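Local coordinates for protein HTH-type transcriptional regulator ascG (Escherichia coli, PDB 3BRQ) that represses the cryptic asc operon of Escherichia coli as a sequence-specific DNA-binding transcription factor of the LacI family, at residues I97-N108 / K113-H123; N208-M216 / Y243-V251. All coordinates share one frame; numbering follows the deposited sequence.

The two contacts sit in different lobes of a LacI-type periplasmic-binding-protein fold, on opposite sides of the chain's centre; their own centres are 33 Å apart and their nearest atoms about 7 Å. Contact 1 closes the edge of the parallel sheet of the first lobe and then leads through residues 120-123 to the second lobe, where contact 2 packs helix 209-221 against the segment entering strand 249-252. A sulfate, probably from the crystallisation liquor, lies about 3 Å from the side chain of Asn108 and may mark a pocket on the contact 1 side; a sodium ion is about 11 Å from that side chain. Contact 2 instead borders the second subunit of the dimer.

Contact 1 of 2, residues I97-N108 / K113-H123; sequences IDAHSQPIMVLN and KNSSHSVWCDH
Ile97 lays CG2 against His117 CD2 at 3.4 Å, while its CD1 reaches His117 CB. Asp98 turns OD1 to two donors on opposite faces of its carboxylate: Lys113 NZ, 3.0 Å from OD1 on the syn side in a salt bridge, and Asn114 ND2, 3.1 Å from OD1 and arriving from above the plane. A water bonded to OD1 also bridges to Asn114 OD1. Lys113 runs extended until a bend at chi4 (-46°) brings its amine to the acid. Ile104 O, buried and without a hydrogen-bond partner, meets the edge of the His117 ring, with CD2 3.1 Å from that oxygen; Phe275 stacks on the ring. The selenomethionine Met105 bends at chi3 and rests CE on Val119 CG2. From Val106 the backbones pair as parallel strands, the edge of the first lobe's sheet within this chain: Val106 N bonds to His117 O, Val106 O accepts from Val119 N, and Asn108 N reaches Val119 O. Val106 CG1, between N and carbonyl carbon (chi1 64°), presses to 3.4 Å from Ser118 CB, a tight fit. Leu107 and Val119 face the other way, toward helix 255-270. Just past strand 104-107, Asn108 spends ND2 on His123 NE2 (2.7 Å), in both its amide plane and the imidazole plane, although those stand 74° apart; Thr153 of helix 152-167 touches both side chains.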
loop_
_atom_site.group_PDB
_atom_site.type_symbol
_atom_site.label_atom_id
_atom_site.label_comp_id
_atom_site.label_asym_id
_atom_site.label_seq_id
_atom_site.Cartn_x
_atom_site.Cartn_y
_atom_site.Cartn_z
ATOM N N ILE B 97 8.407 6.926 27.383
ATOM C CA ILE B 97 9.833 7.133 27.148
ATOM C C ILE B 97 10.590 7.250 28.456
ATOM O O ILE B 97 11.687 6.665 28.622
ATOM C CB ILE B 97 10.102 8.351 26.234
ATOM C CG1 ILE B 97 9.656 8.026 24.791
ATOM C CG2 ILE B 97 11.589 8.691 26.248
ATOM C CD1 ILE B 97 9.547 9.230 23.873
ATOM N N ASP B 98 9.973 7.974 29.388
ATOM C CA ASP B 98 10.543 8.204 30.717
ATOM C C ASP B 98 10.597 6.900 31.557
ATOM O O ASP B 98 11.558 6.675 32.309
ATOM C CB ASP B 98 9.675 9.228 31.463
ATOM C CG ASP B 98 9.804 10.633 30.915
ATOM O OD1 ASP B 98 10.736 10.908 30.117
ATOM O OD2 ASP B 98 8.971 11.493 31.311
ATOM N N ALA B 99 9.559 6.061 31.424
ATOM C CA ALA B 99 9.475 4.790 32.164
ATOM C C ALA B 99 10.422 3.691 31.672
ATOM O O ALA B 99 10.403 2.575 32.201
ATOM C CB ALA B 99 8.028 4.263 32.148
ATOM N N HIS B 100 11.256 3.977 30.685
ATOM C CA HIS B 100 12.084 2.917 30.121
ATOM C C HIS B 100 13.472 3.372 29.824
ATOM O O HIS B 100 13.689 4.511 29.432
ATOM C CB HIS B 100 11.505 2.352 28.828
ATOM C CG HIS B 100 10.166 1.704 28.992
ATOM N ND1 HIS B 100 10.019 0.403 29.417
ATOM C CD2 HIS B 100 8.914 2.174 28.763
ATOM C CE1 HIS B 100 8.733 0.091 29.426
ATOM N NE2 HIS B 100 8.038 1.159 29.065
ATOM N N SER B 101 14.405 2.432 29.930
ATOM C CA SER B 101 15.798 2.737 29.725
ATOM C C SER B 101 16.212 2.632 28.248
ATOM O O SER B 101 17.122 3.343 27.784
ATOM C CB SER B 101 16.617 1.796 30.586
ATOM O OG SER B 101 17.849 2.399 30.847
ATOM N N GLN B 102 15.563 1.727 27.521
ATOM C CA GLN B 102 15.902 1.466 26.110
ATOM C C GLN B 102 15.555 2.709 25.273
ATOM O O GLN B 102 14.606 3.427 25.586
ATOM C CB GLN B 102 15.128 0.243 25.568
ATOM C CG GLN B 102 15.360 -1.082 26.260
ATOM C CD GLN B 102 14.437 -1.293 27.465
ATOM O OE1 GLN B 102 14.053 -0.332 28.150
ATOM N NE2 GLN B 102 14.089 -2.555 27.736
ATOM N N PRO B 103 16.312 2.966 24.204
ATOM C CA PRO B 103 16.012 4.063 23.313
ATOM C C PRO B 103 14.641 3.844 22.646
ATOM O O PRO B 103 14.458 2.833 21.957
ATOM C CB PRO B 103 17.117 3.952 22.257
ATOM C CG PRO B 103 18.197 3.234 22.957
ATOM C CD PRO B 103 17.478 2.207 23.724
ATOM N N ILE B 104 13.705 4.757 22.884
ATOM C CA ILE B 104 12.360 4.721 22.255
ATOM C C ILE B 104 12.139 6.015 21.495
ATOM O O ILE B 104 12.311 7.111 22.054
ATOM C CB ILE B 104 11.194 4.504 23.261
ATOM C CG1 ILE B 104 11.401 3.200 24.018
ATOM C CG2 ILE B 104 9.793 4.495 22.518
ATOM C CD1 ILE B 104 10.482 3.018 25.194
HETATM N N MSE B 105 11.807 5.912 20.215
HETATM C CA MSE B 105 11.525 7.115 19.452
HETATM C C MSE B 105 10.158 7.046 18.788
HETATM O O MSE B 105 9.698 5.942 18.473
HETATM C CB MSE B 105 12.641 7.347 18.422
HETATM C CG MSE B 105 13.909 7.920 19.142
HETATM SE SE MSE B 105 15.313 8.442 17.948
HETATM C CE MSE B 105 14.608 10.026 17.144
ATOM N N VAL B 106 9.560 8.213 18.524
ATOM C CA VAL B 106 8.204 8.319 17.976
ATOM C C VAL B 106 8.272 8.960 16.591
ATOM O O VAL B 106 9.008 9.909 16.375
ATOM C CB VAL B 106 7.226 9.116 18.943
ATOM C CG1 VAL B 106 7.679 10.524 19.093
ATOM C CG2 VAL B 106 5.772 9.111 18.423
ATOM N N LEU B 107 7.557 8.355 15.642
ATOM C CA LEU B 107 7.359 8.852 14.287
ATOM C C LEU B 107 5.960 9.492 14.144
ATOM O O LEU B 107 4.941 8.889 14.544
ATOM C CB LEU B 107 7.465 7.652 13.308
ATOM C CG LEU B 107 7.376 7.965 11.800
ATOM C CD1 LEU B 107 8.665 8.731 11.345
ATOM C CD2 LEU B 107 7.242 6.663 11.002
ATOM N N ASN B 108 5.900 10.674 13.513
ATOM C CA ASN B 108 4.624 11.296 13.092
ATOM C C ASN B 108 3.914 12.056 14.214
ATOM O O ASN B 108 2.754 12.464 14.042
ATOM C CB ASN B 108 3.648 10.289 12.427
ATOM C CG ASN B 108 2.599 10.983 11.497
ATOM O OD1 ASN B 108 1.405 10.647 11.510
ATOM N ND2 ASN B 108 3.040 11.938 10.711
ATOM N N LYS B 113 7.793 16.959 26.258
ATOM C CA LYS B 113 8.996 16.772 27.064
ATOM C C LYS B 113 10.175 16.205 26.231
ATOM O O LYS B 113 11.145 16.915 25.995
ATOM C CB LYS B 113 8.673 15.932 28.298
ATOM C CG LYS B 113 9.816 15.709 29.247
ATOM C CD LYS B 113 9.374 14.743 30.355
ATOM C CE LYS B 113 10.565 14.218 31.145
ATOM N NZ LYS B 113 11.673 13.796 30.211
ATOM N N ASN B 114 10.078 14.967 25.744
ATOM C CA ASN B 114 11.202 14.332 25.033
ATOM C C ASN B 114 11.231 14.604 23.534
ATOM O O ASN B 114 11.171 13.672 22.706
ATOM C CB ASN B 114 11.239 12.830 25.303
ATOM C CG ASN B 114 11.268 12.495 26.782
ATOM O OD1 ASN B 114 12.316 12.541 27.424
ATOM N ND2 ASN B 114 10.112 12.115 27.326
ATOM N N SER B 115 11.359 15.881 23.180
ATOM C CA SER B 115 11.229 16.334 21.783
ATOM C C SER B 115 12.317 15.802 20.862
ATOM O O SER B 115 12.067 15.612 19.668
ATOM C CB SER B 115 11.168 17.856 21.719
ATOM O OG SER B 115 12.237 18.394 22.485
ATOM N N SER B 116 13.502 15.524 21.416
ATOM C CA SER B 116 14.601 14.914 20.649
ATOM C C SER B 116 14.346 13.446 20.247
ATOM O O SER B 116 15.015 12.904 19.364
ATOM C CB SER B 116 15.921 15.031 21.431
ATOM O OG SER B 116 15.839 14.284 22.654
ATOM N N HIS B 117 13.342 12.836 20.872
ATOM C CA HIS B 117 12.891 11.474 20.543
ATOM C C HIS B 117 11.821 11.460 19.443
ATOM O O HIS B 117 11.319 10.390 19.129
ATOM C CB HIS B 117 12.318 10.762 21.790
ATOM C CG HIS B 117 13.313 10.541 22.901
ATOM N ND1 HIS B 117 14.139 11.541 23.397
ATOM C CD2 HIS B 117 13.602 9.430 23.621
ATOM C CE1 HIS B 117 14.900 11.044 24.360
ATOM N NE2 HIS B 117 14.573 9.775 24.534
ATOM N N SER B 118 11.471 12.604 18.849
ATOM C CA SER B 118 10.534 12.564 17.700
ATOM C C SER B 118 11.058 12.914 16.329
ATOM O O SER B 118 11.962 13.756 16.166
ATOM C CB SER B 118 9.217 13.275 17.939
ATOM O OG SER B 118 9.389 14.473 18.625
ATOM N N VAL B 119 10.549 12.176 15.349
ATOM C CA VAL B 119 10.754 12.540 13.971
ATOM C C VAL B 119 9.359 12.850 13.410
ATOM O O VAL B 119 8.490 11.966 13.309
ATOM C CB VAL B 119 11.532 11.453 13.179
ATOM C CG1 VAL B 119 11.608 11.819 11.725
ATOM C CG2 VAL B 119 12.962 11.336 13.717
ATOM N N TRP B 120 9.165 14.097 13.011
ATOM C CA TRP B 120 7.855 14.528 12.638
ATOM C C TRP B 120 7.823 15.478 11.433
ATOM O O TRP B 120 8.804 16.150 11.117
ATOM C CB TRP B 120 7.175 15.086 13.888
ATOM C CG TRP B 120 7.061 16.540 13.959
ATOM C CD1 TRP B 120 8.068 17.454 14.030
ATOM C CD2 TRP B 120 5.846 17.272 13.974
ATOM N NE1 TRP B 120 7.551 18.727 14.076
ATOM C CE2 TRP B 120 6.185 18.643 14.043
ATOM C CE3 TRP B 120 4.493 16.898 13.952
ATOM C CZ2 TRP B 120 5.217 19.659 14.084
ATOM C CZ3 TRP B 120 3.532 17.899 14.005
ATOM C CH2 TRP B 120 3.895 19.260 14.065
ATOM N N CYS B 121 6.686 15.481 10.749
ATOM C CA CYS B 121 6.462 16.303 9.572
ATOM C C CYS B 121 5.314 17.196 9.958
ATOM O O CYS B 121 4.361 16.753 10.596
ATOM C CB CYS B 121 6.083 15.439 8.367
ATOM S SG CYS B 121 5.655 16.438 6.928
ATOM N N ASP B 122 5.423 18.467 9.643
ATOM C CA ASP B 122 4.393 19.415 10.055
ATOM C C ASP B 122 3.278 19.332 9.016
ATOM O O ASP B 122 3.255 20.109 8.102
ATOM C CB ASP B 122 4.956 20.844 10.134
ATOM C CG ASP B 122 4.008 21.791 10.829
ATOM O OD1 ASP B 122 2.779 21.545 10.842
ATOM O OD2 ASP B 122 4.498 22.803 11.372
ATOM N N HIS B 123 2.394 18.338 9.142
ATOM C CA HIS B 123 1.226 18.156 8.258
ATOM C C HIS B 123 0.298 19.358 8.217
ATOM O O HIS B 123 -0.250 19.733 7.171
ATOM C CB HIS B 123 0.391 16.956 8.723
ATOM C CG HIS B 123 1.104 15.644 8.642
ATOM N ND1 HIS B 123 1.633 15.151 7.462
ATOM C CD2 HIS B 123 1.350 14.706 9.592
ATOM C CE1 HIS B 123 2.163 13.965 7.693
ATOM N NE2 HIS B 123 2.004 13.674 8.975
HETATM O O HOH W 1 13.217 10.758 29.249
#

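Contact 2 of 2, residues N208-M216 / Y243-V251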
loop_
_atom_site.group_PDB
_atom_site.type_symbol
_atom_site.label_atom_id
_atom_site.label_comp_id
_atom_site.label_asym_id
_atom_site.label_seq_id
_atom_site.Cartn_x
_atom_site.Cartn_y
_atom_site.Cartn_z
ATOM N N ASN B 208 -6.126 12.654 0.954
ATOM C CA ASN B 208 -5.110 11.743 0.437
ATOM C C ASN B 208 -5.346 11.501 -1.073
ATOM O O ASN B 208 -6.368 11.887 -1.638
ATOM C CB ASN B 208 -5.054 10.415 1.234
ATOM C CG ASN B 208 -6.277 9.486 0.978
ATOM O OD1 ASN B 208 -7.342 9.934 0.608
ATOM N ND2 ASN B 208 -6.112 8.188 1.243
ATOM N N ASP B 209 -4.414 10.845 -1.739
ATOM C CA ASP B 209 -4.590 10.745 -3.191
ATOM C C ASP B 209 -5.755 9.880 -3.488
ATOM O O ASP B 209 -6.481 10.190 -4.402
ATOM C CB ASP B 209 -3.332 10.235 -3.891
ATOM C CG ASP B 209 -2.233 11.284 -3.927
ATOM O OD1 ASP B 209 -2.506 12.468 -3.586
ATOM O OD2 ASP B 209 -1.090 10.896 -4.313
ATOM N N ASP B 210 -5.974 8.814 -2.724
ATOM C CA ASP B 210 -7.126 7.893 -3.010
ATOM C C ASP B 210 -8.465 8.586 -3.082
ATOM O O ASP B 210 -9.222 8.362 -3.998
ATOM C CB ASP B 210 -7.201 6.724 -2.039
ATOM C CG ASP B 210 -6.124 5.651 -2.360
ATOM O OD1 ASP B 210 -5.412 5.815 -3.351
ATOM O OD2 ASP B 210 -5.988 4.655 -1.646
HETATM N N MSE B 211 -8.776 9.426 -2.089
HETATM C CA MSE B 211 -9.959 10.209 -2.153
HETATM C C MSE B 211 -9.947 11.220 -3.295
HETATM O O MSE B 211 -11.005 11.445 -3.888
HETATM C CB MSE B 211 -10.193 10.911 -0.791
HETATM C CG MSE B 211 -10.533 9.876 0.360
HETATM SE SE MSE B 211 -11.088 10.975 1.914
HETATM C CE MSE B 211 -12.648 11.726 1.270
ATOM N N ALA B 212 -8.800 11.831 -3.622
ATOM C CA ALA B 212 -8.738 12.825 -4.698
ATOM C C ALA B 212 -9.081 12.072 -6.004
ATOM O O ALA B 212 -9.739 12.613 -6.865
ATOM C CB ALA B 212 -7.357 13.447 -4.799
ATOM N N ILE B 213 -8.632 10.843 -6.132
ATOM C CA ILE B 213 -8.938 10.093 -7.385
ATOM C C ILE B 213 -10.435 9.724 -7.432
ATOM O O ILE B 213 -11.097 9.893 -8.470
ATOM C CB ILE B 213 -8.050 8.854 -7.549
ATOM C CG1 ILE B 213 -6.594 9.258 -7.825
ATOM C CG2 ILE B 213 -8.557 7.939 -8.736
ATOM C CD1 ILE B 213 -5.525 8.153 -7.482
ATOM N N GLY B 214 -10.991 9.312 -6.294
ATOM C CA GLY B 214 -12.411 9.045 -6.278
ATOM C C GLY B 214 -13.144 10.289 -6.684
ATOM O O GLY B 214 -14.159 10.235 -7.412
ATOM N N ALA B 215 -12.677 11.424 -6.156
ATOM C CA ALA B 215 -13.355 12.685 -6.364
ATOM C C ALA B 215 -13.246 13.176 -7.835
ATOM O O ALA B 215 -14.234 13.520 -8.442
ATOM C CB ALA B 215 -12.816 13.775 -5.308
HETATM N N MSE B 216 -12.059 13.107 -8.439
HETATM C CA MSE B 216 -11.953 13.333 -9.871
HETATM C C MSE B 216 -12.908 12.430 -10.693
HETATM O O MSE B 216 -13.402 12.838 -11.756
HETATM C CB MSE B 216 -10.522 13.144 -10.365
HETATM C CG MSE B 216 -9.623 14.258 -9.968
HETATM SE SE MSE B 216 -7.868 14.270 -10.677
HETATM C CE MSE B 216 -7.335 12.424 -10.414
ATOM N N TYR B 243 -0.184 9.507 -13.379
ATOM C CA TYR B 243 -0.787 8.698 -14.456
ATOM C C TYR B 243 -2.303 8.709 -14.440
ATOM O O TYR B 243 -2.938 8.065 -15.282
ATOM C CB TYR B 243 -0.245 7.253 -14.424
ATOM C CG TYR B 243 1.253 7.255 -14.516
ATOM C CD1 TYR B 243 2.043 7.124 -13.369
ATOM C CD2 TYR B 243 1.894 7.456 -15.753
ATOM C CE1 TYR B 243 3.426 7.148 -13.453
ATOM C CE2 TYR B 243 3.265 7.498 -15.835
ATOM C CZ TYR B 243 4.018 7.343 -14.696
ATOM O OH TYR B 243 5.375 7.434 -14.777
ATOM N N THR B 244 -2.898 9.460 -13.507
ATOM C CA THR B 244 -4.320 9.694 -13.580
ATOM C C THR B 244 -4.631 10.680 -14.730
ATOM O O THR B 244 -3.743 11.351 -15.277
ATOM C CB THR B 244 -4.902 10.184 -12.231
ATOM O OG1 THR B 244 -4.246 11.381 -11.862
ATOM C CG2 THR B 244 -4.622 9.163 -11.155
ATOM N N VAL B 245 -5.903 10.738 -15.102
ATOM C CA VAL B 245 -6.352 11.496 -16.248
ATOM C C VAL B 245 -7.365 12.468 -15.653
ATOM O O VAL B 245 -8.481 12.044 -15.336
ATOM C CB VAL B 245 -7.073 10.553 -17.244
ATOM C CG1 VAL B 245 -7.912 11.336 -18.222
ATOM C CG2 VAL B 245 -6.068 9.616 -17.980
ATOM N N PRO B 246 -6.968 13.730 -15.378
ATOM C CA PRO B 246 -5.664 14.402 -15.523
ATOM C C PRO B 246 -4.710 14.009 -14.386
ATOM O O PRO B 246 -5.176 13.551 -13.298
ATOM C CB PRO B 246 -6.000 15.869 -15.369
ATOM C CG PRO B 246 -7.207 15.826 -14.379
ATOM C CD PRO B 246 -7.969 14.590 -14.698
ATOM N N ALA B 247 -3.405 14.176 -14.639
ATOM C CA ALA B 247 -2.373 13.878 -13.689
ATOM C C ALA B 247 -2.637 14.625 -12.367
ATOM O O ALA B 247 -2.915 15.839 -12.366
ATOM C CB ALA B 247 -0.993 14.276 -14.236
ATOM N N LEU B 248 -2.472 13.901 -11.256
ATOM C CA LEU B 248 -2.914 14.411 -9.968
ATOM C C LEU B 248 -1.828 15.207 -9.225
ATOM O O LEU B 248 -0.820 14.647 -8.833
ATOM C CB LEU B 248 -3.449 13.237 -9.121
ATOM C CG LEU B 248 -3.664 13.439 -7.624
ATOM C CD1 LEU B 248 -4.820 14.514 -7.387
ATOM C CD2 LEU B 248 -3.992 12.174 -6.909
ATOM N N SER B 249 -2.043 16.506 -9.010
ATOM C CA SER B 249 -1.160 17.300 -8.121
ATOM C C SER B 249 -1.269 16.752 -6.705
ATOM O O SER B 249 -2.367 16.476 -6.225
ATOM C CB SER B 249 -1.558 18.777 -8.074
ATOM O OG SER B 249 -1.635 19.395 -9.337
ATOM N N SER B 250 -0.128 16.575 -6.035
ATOM C CA SER B 250 -0.107 15.931 -4.720
ATOM C C SER B 250 1.034 16.412 -3.822
ATOM O O SER B 250 2.112 16.713 -4.288
ATOM C CB SER B 250 -0.021 14.421 -4.841
ATOM O OG SER B 250 -0.304 13.806 -3.566
ATOM N N VAL B 251 0.758 16.476 -2.532
ATOM C CA VAL B 251 1.741 16.807 -1.537
ATOM C C VAL B 251 2.619 15.579 -1.228
ATOM O O VAL B 251 2.142 14.570 -0.752
ATOM C CB VAL B 251 1.052 17.387 -0.230
ATOM C CG1 VAL B 251 2.058 17.643 0.817
ATOM C CG2 VAL B 251 0.351 18.685 -0.559
#
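Asp209 and Ser250 bring the backbones nearest, CA to CA 7.0 Å; the incoming segment runs obliquely past the first two turns of helix 209-221, with 8.5 Å between the CA atoms of Met216 and Pro246. No backbone hydrogen bond crosses the gap, which is filled mainly by side chains. Ser250 OG, swung to the helix end by a chi1 of -167°, donates a hydrogen bond to Asp209 OD1 at 2.6 Å, on the syn lone pair. Beside this bond Leu248 wedges its two methyls against the helix: CD2 lies 3.6 Å from Asp209 CG, and CD1 3.8 Å from Ala212 CB. Ile213 crosses Leu248 at about a right angle and sets CG1 3.9 Å from Thr244 CG2. The selenomethionine Met216 kinks at chi3 (-46°), which carries CE to 3.6 Å from Thr244 OG1 while SE slides past Pro246 CD. Thr244 OG1 donates to Pro246 O across the cis-proline turn, and Thr244 O bonds Lys217 of the second subunit. Helix 209-221 thus packs on one face of the second lobe's sheet, Ala212 and Met216 also touching Val232 of strand 231-235. Replacing Asp209 with alanine would probably leave the Ser250 hydroxyl and the Ile238 amide, which bonds to OD2, without their acceptor. Asp237 N holds the serine hydroxyl in place; the buried carboxylate itself meets neutral donors at a helix's amino end, which would probably stabilise its negative charge.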